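Local structure of alpha,alpha-trehalose-phosphate synthase (UDP-forming) (Burkholderia xenovorans, 5V0T) at residues 83-88 / 116-121; 92-97 / 139-144. The protein belongs to glycosyltransferase family 20, of the GT-B clan, whose members carry two Rossmann-like domains facing each other across a cleft. All coordinates share one frame; numbering follows the deposited sequence.

Contact 1: residues 83-88 / 116-121. With G6P (6-O-phosphono-alpha-D-glucopyranose), chain J.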
ATOM      1  N   ASP A  83       9.705  -8.504 -17.797  1.00 20.52           N
ATOM      2  CA  ASP A  83      10.208  -7.197 -18.219  1.00 23.56           C
ATOM      3  C   ASP A  83       9.097  -6.319 -18.788  1.00 24.77           C
ATOM      4  O   ASP A  83       9.056  -5.115 -18.513  1.00 24.84           O
ATOM      5  CB  ASP A  83      11.327  -7.366 -19.243  1.00 25.70           C
ATOM      6  CG  ASP A  83      12.647  -7.783 -18.610  1.00 30.10           C
ATOM      7  OD1 ASP A  83      12.863  -7.494 -17.414  1.00 27.59           O
ATOM      8  OD2 ASP A  83      13.472  -8.398 -19.314  1.00 27.51           O
ATOM      9  N   GLN A  84       8.175  -6.894 -19.566  1.00 20.60           N
ATOM     10  CA  GLN A  84       7.191  -6.061 -20.256  1.00 24.84           C
ATOM     11  C   GLN A  84       6.003  -5.742 -19.362  1.00 21.23           C
ATOM     12  O   GLN A  84       5.536  -4.598 -19.318  1.00 20.69           O
ATOM     13  CB  GLN A  84       6.702  -6.747 -21.538  1.00 22.03           C
ATOM     14  CG  GLN A  84       7.766  -6.894 -22.599  1.00 21.45           C
ATOM     15  CD  GLN A  84       7.322  -7.749 -23.791  1.00 33.09           C
ATOM     16  OE1 GLN A  84       6.162  -8.143 -23.907  1.00 27.94           O
ATOM     17  NE2 GLN A  84       8.261  -8.042 -24.673  1.00 38.48           N
ATOM     18  N   TYR A  85       5.504  -6.746 -18.649  1.00 21.04           N
ATOM     19  CA  TYR A  85       4.265  -6.620 -17.897  1.00 16.32           C
ATOM     20  C   TYR A  85       4.498  -6.001 -16.522  1.00 22.97           C
ATOM     21  O   TYR A  85       3.750  -5.107 -16.096  1.00 20.67           O
ATOM     22  CB  TYR A  85       3.624  -8.005 -17.782  1.00 18.13           C
ATOM     23  CG  TYR A  85       2.844  -8.326 -16.526  1.00 18.63           C
ATOM     24  CD1 TYR A  85       1.495  -8.001 -16.423  1.00 15.92           C
ATOM     25  CD2 TYR A  85       3.437  -9.030 -15.471  1.00 16.15           C
ATOM     26  CE1 TYR A  85       0.762  -8.328 -15.294  1.00 16.97           C
ATOM     27  CE2 TYR A  85       2.710  -9.362 -14.323  1.00 17.72           C
ATOM     28  CZ  TYR A  85       1.365  -9.010 -14.258  1.00 24.21           C
ATOM     29  OH  TYR A  85       0.608  -9.320 -13.165  1.00 19.25           O
ATOM     30  N   TYR A  86       5.536  -6.443 -15.822  1.00 20.88           N
ATOM     31  CA  TYR A  86       5.742  -6.025 -14.438  1.00 20.54           C
ATOM     32  C   TYR A  86       6.719  -4.859 -14.328  1.00 20.44           C
ATOM     33  O   TYR A  86       6.339  -3.774 -13.873  1.00 21.99           O
ATOM     34  CB  TYR A  86       6.203  -7.230 -13.610  1.00 22.45           C
ATOM     35  CG  TYR A  86       6.615  -6.924 -12.180  1.00 18.86           C
ATOM     36  CD1 TYR A  86       5.672  -6.847 -11.160  1.00 20.45           C
ATOM     37  CD2 TYR A  86       7.951  -6.734 -11.853  1.00 23.23           C
ATOM     38  CE1 TYR A  86       6.058  -6.572  -9.837  1.00 19.61           C
ATOM     39  CE2 TYR A  86       8.347  -6.469 -10.549  1.00 22.07           C
ATOM     40  CZ  TYR A  86       7.397  -6.394  -9.543  1.00 19.79           C
ATOM     41  OH  TYR A  86       7.810  -6.130  -8.251  1.00 19.15           O
ATOM     42  N   ARG A  87       7.979  -5.056 -14.737  1.00 17.71           N
ATOM     43  CA  ARG A  87       8.927  -3.945 -14.721  1.00 24.89           C
ATOM     44  C   ARG A  87       8.521  -2.853 -15.702  1.00 29.71           C
ATOM     45  O   ARG A  87       8.807  -1.673 -15.467  1.00 25.37           O
ATOM     46  CB  ARG A  87      10.339  -4.429 -15.065  1.00 23.70           C
ATOM     47  CG  ARG A  87      11.045  -5.195 -13.967  1.00 30.97           C
ATOM     48  CD  ARG A  87      12.470  -5.578 -14.380  1.00 28.35           C
ATOM     49  NE  ARG A  87      13.340  -4.422 -14.533  1.00 38.64           N
ATOM     50  CZ  ARG A  87      13.857  -4.025 -15.687  1.00 47.15           C
ATOM     51  NH1 ARG A  87      13.593  -4.706 -16.790  1.00 45.87           N
ATOM     52  NH2 ARG A  87      14.641  -2.952 -15.733  1.00 43.01           N
ATOM     53  N   GLY A  88       7.866  -3.228 -16.804  1.00 24.83           N
ATOM     54  CA  GLY A  88       7.533  -2.298 -17.861  1.00 21.59           C
ATOM     55  C   GLY A  88       6.261  -1.535 -17.570  1.00 22.82           C
ATOM     56  O   GLY A  88       6.285  -0.528 -16.857  1.00 20.47           O
ATOM     57  N   TRP A 116      -0.804  -6.525 -21.725  1.00 20.50           N
ATOM     58  CA  TRP A 116      -2.085  -7.084 -22.143  1.00 20.17           C
ATOM     59  C   TRP A 116      -1.980  -8.584 -22.381  1.00 24.33           C
ATOM     60  O   TRP A 116      -2.881  -9.348 -22.011  1.00 25.53           O
ATOM     61  CB  TRP A 116      -2.566  -6.390 -23.428  1.00 22.85           C
ATOM     62  CG  TRP A 116      -4.031  -6.129 -23.422  1.00 25.21           C
ATOM     63  CD1 TRP A 116      -5.014  -6.876 -24.016  1.00 30.67           C
ATOM     64  CD2 TRP A 116      -4.689  -5.058 -22.749  1.00 23.81           C
ATOM     65  NE1 TRP A 116      -6.247  -6.313 -23.761  1.00 27.14           N
ATOM     66  CE2 TRP A 116      -6.073  -5.200 -22.985  1.00 26.02           C
ATOM     67  CE3 TRP A 116      -4.238  -3.982 -21.974  1.00 24.77           C
ATOM     68  CZ2 TRP A 116      -7.009  -4.304 -22.480  1.00 26.86           C
ATOM     69  CZ3 TRP A 116      -5.162  -3.094 -21.477  1.00 23.63           C
ATOM     70  CH2 TRP A 116      -6.538  -3.257 -21.735  1.00 25.06           C
ATOM     71  N   ARG A 117      -0.892  -9.019 -23.020  1.00 21.37           N
ATOM     72  CA  ARG A 117      -0.706 -10.437 -23.318  1.00 22.36           C
ATOM     73  C   ARG A 117      -0.545 -11.265 -22.046  1.00 26.69           C
ATOM     74  O   ARG A 117      -1.103 -12.363 -21.940  1.00 25.35           O
ATOM     75  CB  ARG A 117       0.507 -10.611 -24.240  1.00 25.80           C
ATOM     76  CG  ARG A 117       0.816 -12.062 -24.625  1.00 29.49           C
ATOM     77  CD  ARG A 117       2.150 -12.207 -25.374  1.00 30.74           C
ATOM     78  NE  ARG A 117       3.278 -11.957 -24.479  1.00 34.40           N
ATOM     79  CZ  ARG A 117       4.068 -10.894 -24.552  1.00 37.93           C
ATOM     80  NH1 ARG A 117       3.876  -9.987 -25.503  1.00 37.28           N
ATOM     81  NH2 ARG A 117       5.059 -10.743 -23.681  1.00 32.80           N
ATOM     82  N   VAL A 118       0.215 -10.763 -21.067  1.00 18.64           N
ATOM     83  CA  VAL A 118       0.430 -11.524 -19.839  1.00 21.75           C
ATOM     84  C   VAL A 118      -0.869 -11.652 -19.049  1.00 23.49           C
ATOM     85  O   VAL A 118      -1.162 -12.712 -18.486  1.00 24.71           O
ATOM     86  CB  VAL A 118       1.557 -10.876 -19.009  1.00 24.68           C
ATOM     87  CG1 VAL A 118       1.631 -11.472 -17.595  1.00 20.29           C
ATOM     88  CG2 VAL A 118       2.874 -11.048 -19.741  1.00 26.70           C
ATOM     89  N   ASN A 119      -1.683 -10.592 -19.019  1.00 19.73           N
ATOM     90  CA  ASN A 119      -3.003 -10.702 -18.398  1.00 21.63           C
ATOM     91  C   ASN A 119      -3.822 -11.821 -19.028  1.00 20.93           C
ATOM     92  O   ASN A 119      -4.475 -12.602 -18.324  1.00 20.58           O
ATOM     93  CB  ASN A 119      -3.752  -9.373 -18.511  1.00 20.72           C
ATOM     94  CG  ASN A 119      -3.604  -8.527 -17.274  1.00 18.95           C
ATOM     95  OD1 ASN A 119      -4.460  -8.561 -16.391  1.00 22.17           O
ATOM     96  ND2 ASN A 119      -2.512  -7.767 -17.193  1.00 19.24           N
ATOM     97  N   ALA A 120      -3.802 -11.922 -20.354  1.00 22.16           N
ATOM     98  CA  ALA A 120      -4.567 -12.980 -21.002  1.00 24.61           C
ATOM     99  C   ALA A 120      -3.980 -14.356 -20.689  1.00 24.43           C
ATOM    100  O   ALA A 120      -4.723 -15.325 -20.482  1.00 22.63           O
ATOM    101  CB  ALA A 120      -4.620 -12.727 -22.512  1.00 23.58           C
ATOM    102  N   TRP A 121      -2.648 -14.462 -20.656  1.00 25.54           N
ATOM    103  CA  TRP A 121      -1.998 -15.738 -20.351  1.00 29.63           C
ATOM    104  C   TRP A 121      -2.291 -16.185 -18.919  1.00 29.20           C
ATOM    105  O   TRP A 121      -2.569 -17.368 -18.666  1.00 24.24           O
ATOM    106  CB  TRP A 121      -0.488 -15.612 -20.578  1.00 29.61           C
ATOM    107  CG  TRP A 121       0.300 -16.821 -20.167  1.00 28.40           C
ATOM    108  CD1 TRP A 121       0.401 -17.999 -20.839  1.00 31.48           C
ATOM    109  CD2 TRP A 121       1.112 -16.958 -18.992  1.00 31.61           C
ATOM    110  NE1 TRP A 121       1.221 -18.871 -20.158  1.00 31.54           N
ATOM    111  CE2 TRP A 121       1.669 -18.257 -19.017  1.00 31.71           C
ATOM    112  CE3 TRP A 121       1.422 -16.109 -17.921  1.00 26.29           C
ATOM    113  CZ2 TRP A 121       2.515 -18.730 -18.009  1.00 25.88           C
ATOM    114  CZ3 TRP A 121       2.262 -16.575 -16.923  1.00 26.12           C
ATOM    115  CH2 TRP A 121       2.802 -17.875 -16.975  1.00 27.12           C
TER
HETATM  116  C1  G6P J 502       2.048  -1.997  -3.104  1.00 19.10           C
HETATM  117  C2  G6P J 502       1.182  -2.478  -4.256  1.00 18.06           C
HETATM  118  C3  G6P J 502       1.112  -4.007  -4.270  1.00 15.47           C
HETATM  119  C4  G6P J 502       2.535  -4.572  -4.305  1.00 15.43           C
HETATM  120  C5  G6P J 502       3.338  -4.010  -3.131  1.00 13.76           C
HETATM  121  C6  G6P J 502       4.750  -4.598  -3.117  1.00 14.46           C
HETATM  122  O1  G6P J 502       1.423  -2.432  -1.903  1.00 19.91           O
HETATM  123  O2  G6P J 502      -0.131  -1.898  -4.142  1.00 19.43           O
HETATM  124  O3  G6P J 502       0.403  -4.404  -5.456  1.00 17.51           O
HETATM  125  O4  G6P J 502       2.493  -6.010  -4.193  1.00 18.35           O
HETATM  126  O5  G6P J 502       3.360  -2.575  -3.196  1.00 21.48           O
HETATM  127  O6  G6P J 502       5.394  -4.358  -4.380  1.00 17.34           O
HETATM  128  P   G6P J 502       5.949  -5.604  -5.238  1.00 19.33           P
HETATM  129  O1P G6P J 502       7.167  -6.110  -4.507  1.00 18.95           O
HETATM  130  O2P G6P J 502       6.218  -5.019  -6.596  1.00 19.08           O
HETATM  131  O3P G6P J 502       4.823  -6.613  -5.230  1.00 19.02           O
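Q84 and R117 make the polar link between the two helices. R117 NH2 donates to Q84 OE1 at 2.8 Å with an N-H...O angle of 159°, while R117 NH1 reaches the same oxygen only weakly. The oxygen lies close to the plane of the guanidinium, at its edge, but the guanidinium nitrogen NH2 stands well above the plane of the amide, so the bond does not follow a carbonyl lone pair. The R117 chain bends at chi3 to swing its end toward Q84, and NH2 also forms a salt bridge with D81, one turn back on the helix of Q84; the arginine thus ties into that helix twice.

The apolar part is a CH-pi contact. V118 CG1, set anti to the backbone N (chi1 169°), sits over the centre of the Y85 ring, 3.6 Å from its centroid, and V118 CG2 packs on Y85 CB at 3.7 Å. This is the closest pairing of the backbones, Y85 CA and V118 CA lying 6.5 Å apart. The helices are 79-98 and 109-126, packed on the N-terminal Rossmann-like half of the GT-B fold; at 83-88 and 116-121 their axes approach to 9.2 Å at an angle of 105°, and 83-88 contains a wider pi-type turn. N119 ND2 lies at the edge of the same tyrosine ring, 3.8 Å from Y85 CE1, although ND2 is hydrogen-bonded to the carbonyl oxygens of H142 and Y115. Y85 OH in turn bonds to N17.

Ligand and ionic bonds occupy other sides of 83-88. Y86 OH donates to phosphate oxygen O2P of G6P at 2.6 Å, the oxygen lying near the plane of the ring. D83 OD1 and R87 NH1 close a salt bridge of 2.9 Å along the helix.

Contact 2: residues 92-97 / 139-144. With G6P (6-O-phosphono-alpha-D-glucopyranose), chain J.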
ATOM      1  N   ALA A  92       6.696   0.922 -14.550  1.00 14.77           N
ATOM      2  CA  ALA A  92       7.300   2.092 -15.172  1.00 19.69           C
ATOM      3  C   ALA A  92       6.268   3.041 -15.761  1.00 19.14           C
ATOM      4  O   ALA A  92       6.591   4.205 -16.021  1.00 20.59           O
ATOM      5  CB  ALA A  92       8.299   1.682 -16.269  1.00 20.83           C
ATOM      6  N   THR A  93       5.031   2.584 -15.948  1.00 18.66           N
ATOM      7  CA  THR A  93       3.966   3.452 -16.424  1.00 19.89           C
ATOM      8  C   THR A  93       2.906   3.675 -15.355  1.00 18.41           C
ATOM      9  O   THR A  93       2.694   4.819 -14.932  1.00 18.59           O
ATOM     10  CB  THR A  93       3.319   2.878 -17.693  1.00 18.94           C
ATOM     11  OG1 THR A  93       4.309   2.771 -18.721  1.00 18.16           O
ATOM     12  CG2 THR A  93       2.177   3.782 -18.163  1.00 17.29           C
ATOM     13  N   LEU A  94       2.233   2.607 -14.910  1.00 18.40           N
ATOM     14  CA  LEU A  94       1.056   2.762 -14.056  1.00 16.41           C
ATOM     15  C   LEU A  94       1.435   3.271 -12.675  1.00 16.80           C
ATOM     16  O   LEU A  94       0.811   4.210 -12.161  1.00 15.78           O
ATOM     17  CB  LEU A  94       0.295   1.436 -13.933  1.00 17.04           C
ATOM     18  CG  LEU A  94      -0.406   0.962 -15.215  1.00 17.50           C
ATOM     19  CD1 LEU A  94      -1.176  -0.366 -15.011  1.00 16.92           C
ATOM     20  CD2 LEU A  94      -1.308   2.060 -15.771  1.00 16.58           C
ATOM     21  N   TRP A  95       2.423   2.634 -12.033  1.00 15.28           N
ATOM     22  CA  TRP A  95       2.782   3.046 -10.675  1.00 17.39           C
ATOM     23  C   TRP A  95       3.158   4.519 -10.604  1.00 15.72           C
ATOM     24  O   TRP A  95       2.572   5.238  -9.776  1.00 12.50           O
ATOM     25  CB  TRP A  95       3.904   2.165 -10.114  1.00 13.98           C
ATOM     26  CG  TRP A  95       4.297   2.583  -8.708  1.00 15.89           C
ATOM     27  CD1 TRP A  95       5.253   3.486  -8.364  1.00 14.36           C
ATOM     28  CD2 TRP A  95       3.720   2.117  -7.481  1.00 13.82           C
ATOM     29  NE1 TRP A  95       5.310   3.621  -6.989  1.00 13.85           N
ATOM     30  CE2 TRP A  95       4.389   2.778  -6.426  1.00 17.23           C
ATOM     31  CE3 TRP A  95       2.722   1.179  -7.168  1.00 16.73           C
ATOM     32  CZ2 TRP A  95       4.082   2.547  -5.074  1.00 17.12           C
ATOM     33  CZ3 TRP A  95       2.421   0.940  -5.819  1.00 17.62           C
ATOM     34  CH2 TRP A  95       3.093   1.632  -4.794  1.00 19.91           C
ATOM     35  N   PRO A  96       4.080   5.043 -11.429  1.00 15.95           N
ATOM     36  CA  PRO A  96       4.375   6.483 -11.326  1.00 17.27           C
ATOM     37  C   PRO A  96       3.186   7.358 -11.683  1.00 15.25           C
ATOM     38  O   PRO A  96       2.956   8.371 -11.013  1.00 17.08           O
ATOM     39  CB  PRO A  96       5.557   6.681 -12.287  1.00 16.31           C
ATOM     40  CG  PRO A  96       5.546   5.484 -13.178  1.00 16.20           C
ATOM     41  CD  PRO A  96       4.985   4.364 -12.375  1.00 17.07           C
ATOM     42  N   ALA A  97       2.396   6.976 -12.695  1.00 16.64           N
ATOM     43  CA  ALA A  97       1.295   7.833 -13.141  1.00 19.75           C
ATOM     44  C   ALA A  97       0.220   7.949 -12.070  1.00 14.84           C
ATOM     45  O   ALA A  97      -0.277   9.048 -11.790  1.00 16.58           O
ATOM     46  CB  ALA A  97       0.693   7.291 -14.436  1.00 16.90           C
ATOM     47  N   HIS A 139      -7.057  -8.100  -7.646  1.00 14.92           N
ATOM     48  CA  HIS A 139      -6.446  -7.014  -6.878  1.00 19.33           C
ATOM     49  C   HIS A 139      -5.322  -6.327  -7.649  1.00 19.72           C
ATOM     50  O   HIS A 139      -4.330  -6.968  -8.014  1.00 17.48           O
ATOM     51  CB  HIS A 139      -5.916  -7.532  -5.537  1.00 14.70           C
ATOM     52  CG  HIS A 139      -7.010  -7.909  -4.586  1.00 19.70           C
ATOM     53  ND1 HIS A 139      -7.379  -7.113  -3.522  1.00 21.09           N
ATOM     54  CD2 HIS A 139      -7.865  -8.961  -4.581  1.00 22.44           C
ATOM     55  CE1 HIS A 139      -8.395  -7.670  -2.886  1.00 19.50           C
ATOM     56  NE2 HIS A 139      -8.710  -8.793  -3.509  1.00 24.88           N
ATOM     57  N   ASP A 140      -5.500  -5.020  -7.889  1.00 17.42           N
ATOM     58  CA  ASP A 140      -4.465  -4.002  -8.121  1.00 18.31           C
ATOM     59  C   ASP A 140      -4.058  -3.811  -9.577  1.00 19.41           C
ATOM     60  O   ASP A 140      -4.509  -4.528 -10.475  1.00 16.50           O
ATOM     61  CB  ASP A 140      -3.207  -4.257  -7.272  1.00 15.52           C
ATOM     62  CG  ASP A 140      -2.731  -2.982  -6.576  1.00 18.22           C
ATOM     63  OD1 ASP A 140      -3.432  -1.961  -6.733  1.00 16.18           O
ATOM     64  OD2 ASP A 140      -1.692  -2.986  -5.875  1.00 16.99           O
ATOM     65  N   TYR A 141      -3.206  -2.807  -9.804  1.00 15.49           N
ATOM     66  CA  TYR A 141      -3.042  -2.193 -11.114  1.00 14.06           C
ATOM     67  C   TYR A 141      -2.427  -3.120 -12.164  1.00 17.34           C
ATOM     68  O   TYR A 141      -2.600  -2.865 -13.361  1.00 15.24           O
ATOM     69  CB  TYR A 141      -2.181  -0.942 -10.963  1.00 11.95           C
ATOM     70  CG  TYR A 141      -0.856  -1.200 -10.279  1.00 14.36           C
ATOM     71  CD1 TYR A 141      -0.752  -1.277  -8.889  1.00 14.53           C
ATOM     72  CD2 TYR A 141       0.303  -1.331 -11.026  1.00 14.37           C
ATOM     73  CE1 TYR A 141       0.472  -1.505  -8.271  1.00 19.71           C
ATOM     74  CE2 TYR A 141       1.519  -1.545 -10.423  1.00 17.58           C
ATOM     75  CZ  TYR A 141       1.605  -1.637  -9.051  1.00 18.66           C
ATOM     76  OH  TYR A 141       2.849  -1.831  -8.479  1.00 19.19           O
ATOM     77  N   HIS A 142      -1.703  -4.172 -11.755  1.00 18.42           N
ATOM     78  CA  HIS A 142      -1.132  -5.103 -12.729  1.00 20.13           C
ATOM     79  C   HIS A 142      -2.208  -5.789 -13.547  1.00 18.60           C
ATOM     80  O   HIS A 142      -1.947  -6.248 -14.668  1.00 16.92           O
ATOM     81  CB  HIS A 142      -0.304  -6.186 -12.028  1.00 18.32           C
ATOM     82  CG  HIS A 142       0.565  -5.673 -10.931  1.00 16.46           C
ATOM     83  ND1 HIS A 142       0.074  -5.344  -9.683  1.00 19.07           N
ATOM     84  CD2 HIS A 142       1.900  -5.448 -10.884  1.00 16.79           C
ATOM     85  CE1 HIS A 142       1.065  -4.915  -8.924  1.00 14.05           C
ATOM     86  NE2 HIS A 142       2.184  -4.975  -9.625  1.00 18.29           N
ATOM     87  N   LEU A 143      -3.412  -5.893 -13.000  1.00 15.58           N
ATOM     88  CA  LEU A 143      -4.412  -6.836 -13.497  1.00 15.94           C
ATOM     89  C   LEU A 143      -5.692  -6.134 -13.956  1.00 19.12           C
ATOM     90  O   LEU A 143      -6.764  -6.739 -13.991  1.00 18.91           O
ATOM     91  CB  LEU A 143      -4.694  -7.897 -12.424  1.00 16.72           C
ATOM     92  CG  LEU A 143      -3.451  -8.728 -12.072  1.00 19.24           C
ATOM     93  CD1 LEU A 143      -3.703  -9.585 -10.851  1.00 22.68           C
ATOM     94  CD2 LEU A 143      -3.046  -9.602 -13.257  1.00 21.76           C
ATOM     95  N   ILE A 144      -5.579  -4.861 -14.340  1.00 19.72           N
ATOM     96  CA  ILE A 144      -6.719  -4.107 -14.884  1.00 16.62           C
ATOM     97  C   ILE A 144      -7.396  -4.829 -16.054  1.00 16.95           C
ATOM     98  O   ILE A 144      -8.636  -4.835 -16.104  1.00 19.53           O
ATOM     99  CB  ILE A 144      -6.280  -2.689 -15.272  1.00 18.51           C
ATOM    100  CG1 ILE A 144      -6.023  -1.860 -13.998  1.00 19.79           C
ATOM    101  CG2 ILE A 144      -7.324  -1.996 -16.198  1.00 17.71           C
ATOM    102  CD1 ILE A 144      -5.269  -0.524 -14.249  1.00 15.36           C
TER
HETATM  103  C1  G6P J 502       2.048  -1.997  -3.104  1.00 19.10           C
HETATM  104  C2  G6P J 502       1.182  -2.478  -4.256  1.00 18.06           C
HETATM  105  C3  G6P J 502       1.112  -4.007  -4.270  1.00 15.47           C
HETATM  106  C4  G6P J 502       2.535  -4.572  -4.305  1.00 15.43           C
HETATM  107  C5  G6P J 502       3.338  -4.010  -3.131  1.00 13.76           C
HETATM  108  C6  G6P J 502       4.750  -4.598  -3.117  1.00 14.46           C
HETATM  109  O1  G6P J 502       1.423  -2.432  -1.903  1.00 19.91           O
HETATM  110  O2  G6P J 502      -0.131  -1.898  -4.142  1.00 19.43           O
HETATM  111  O3  G6P J 502       0.403  -4.404  -5.456  1.00 17.51           O
HETATM  112  O4  G6P J 502       2.493  -6.010  -4.193  1.00 18.35           O
HETATM  113  O5  G6P J 502       3.360  -2.575  -3.196  1.00 21.48           O
HETATM  114  O6  G6P J 502       5.394  -4.358  -4.380  1.00 17.34           O
HETATM  115  P   G6P J 502       5.949  -5.604  -5.238  1.00 19.33           P
HETATM  116  O1P G6P J 502       7.167  -6.110  -4.507  1.00 18.95           O
HETATM  117  O2P G6P J 502       6.218  -5.019  -6.596  1.00 19.08           O
HETATM  118  O3P G6P J 502       4.823  -6.613  -5.230  1.00 19.02           O
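Y141 meets W95 and L94 because its first torsion (chi1 54°) tucks CG between the backbone N and the carbonyl carbon, which throws the ring toward helix 79-98. W95 answers with CG opposite its own backbone N (chi1 180°), and the indole reaches past the tyrosine to the sugar of G6P. The two aromatic groups meet neither stacked nor edge-to-face: the six-membered ring of W95 and the ring of Y141 are inclined at 52°, with centroids 5.7 Å apart. The closest atoms are W95 CE3 and Y141 OH, at 3.3 Å. That hydroxyl is hydrogen-bonded to N91, one turn earlier on the tryptophan's helix, which helps fix where the ring can stand.

Beside the aromatic pair the contact turns aliphatic. L94 CB lies 4.0 Å from Y141 CD2, L94 CD1 packs against Y141 O at 3.3 Å, and the same methyl meets I144 CD1 at 4.2 Å. The Y141 carbonyl, pressed by this methyl, takes its hydrogen bond from Y115 OH of helix 109-126.

The loop 139-144 follows strand 135-139 of the N-terminal sheet, at the strand's C-terminal end, where Rossmann-like domains usually place their ligand sites. D140 OD2 accepts from two sugar hydroxyls, O3 and O2 of G6P, each at 2.6 Å, while its OD1 is held by the backbone N of H164. H142 lays CE1 over one face of the Y141 ring and turns its edge to G6P O3. W95 CZ3 touches G6P C2 at 4.0 Å; its NE1 is bonded to D279 and its ring also forms a cation-pi pair with R315. No hydrogen bond joins the two segments, so apolar and aromatic packing orders the wall, while, within these two segments, the hydrogen bonds to the sugar hydroxyls come from one carboxylate oxygen, D140 OD2.

How the contacts relate
Contact 1 and contact 2 share helix 79-98, one using 83-88 and the other 92-97, and their centres lie about 11 Å apart. They also touch directly: N119 ND2 of contact 1 is 3.0 Å from H142 O of contact 2, a probable hydrogen bond, and Y85 OH packs against H142 CB at 3.5 Å. Residues 116-121 thus contact the loop 139-144 directly, and through that loop are one step from the ligand. Both contacts reach G6P, but at different ends: contact 1 supplies Y86 for the phosphate, contact 2 supplies D140, H142 and W95 for the sugar ring. W95 also has its side chain about 5 Å from UDP, so contact 2 borders both ligands.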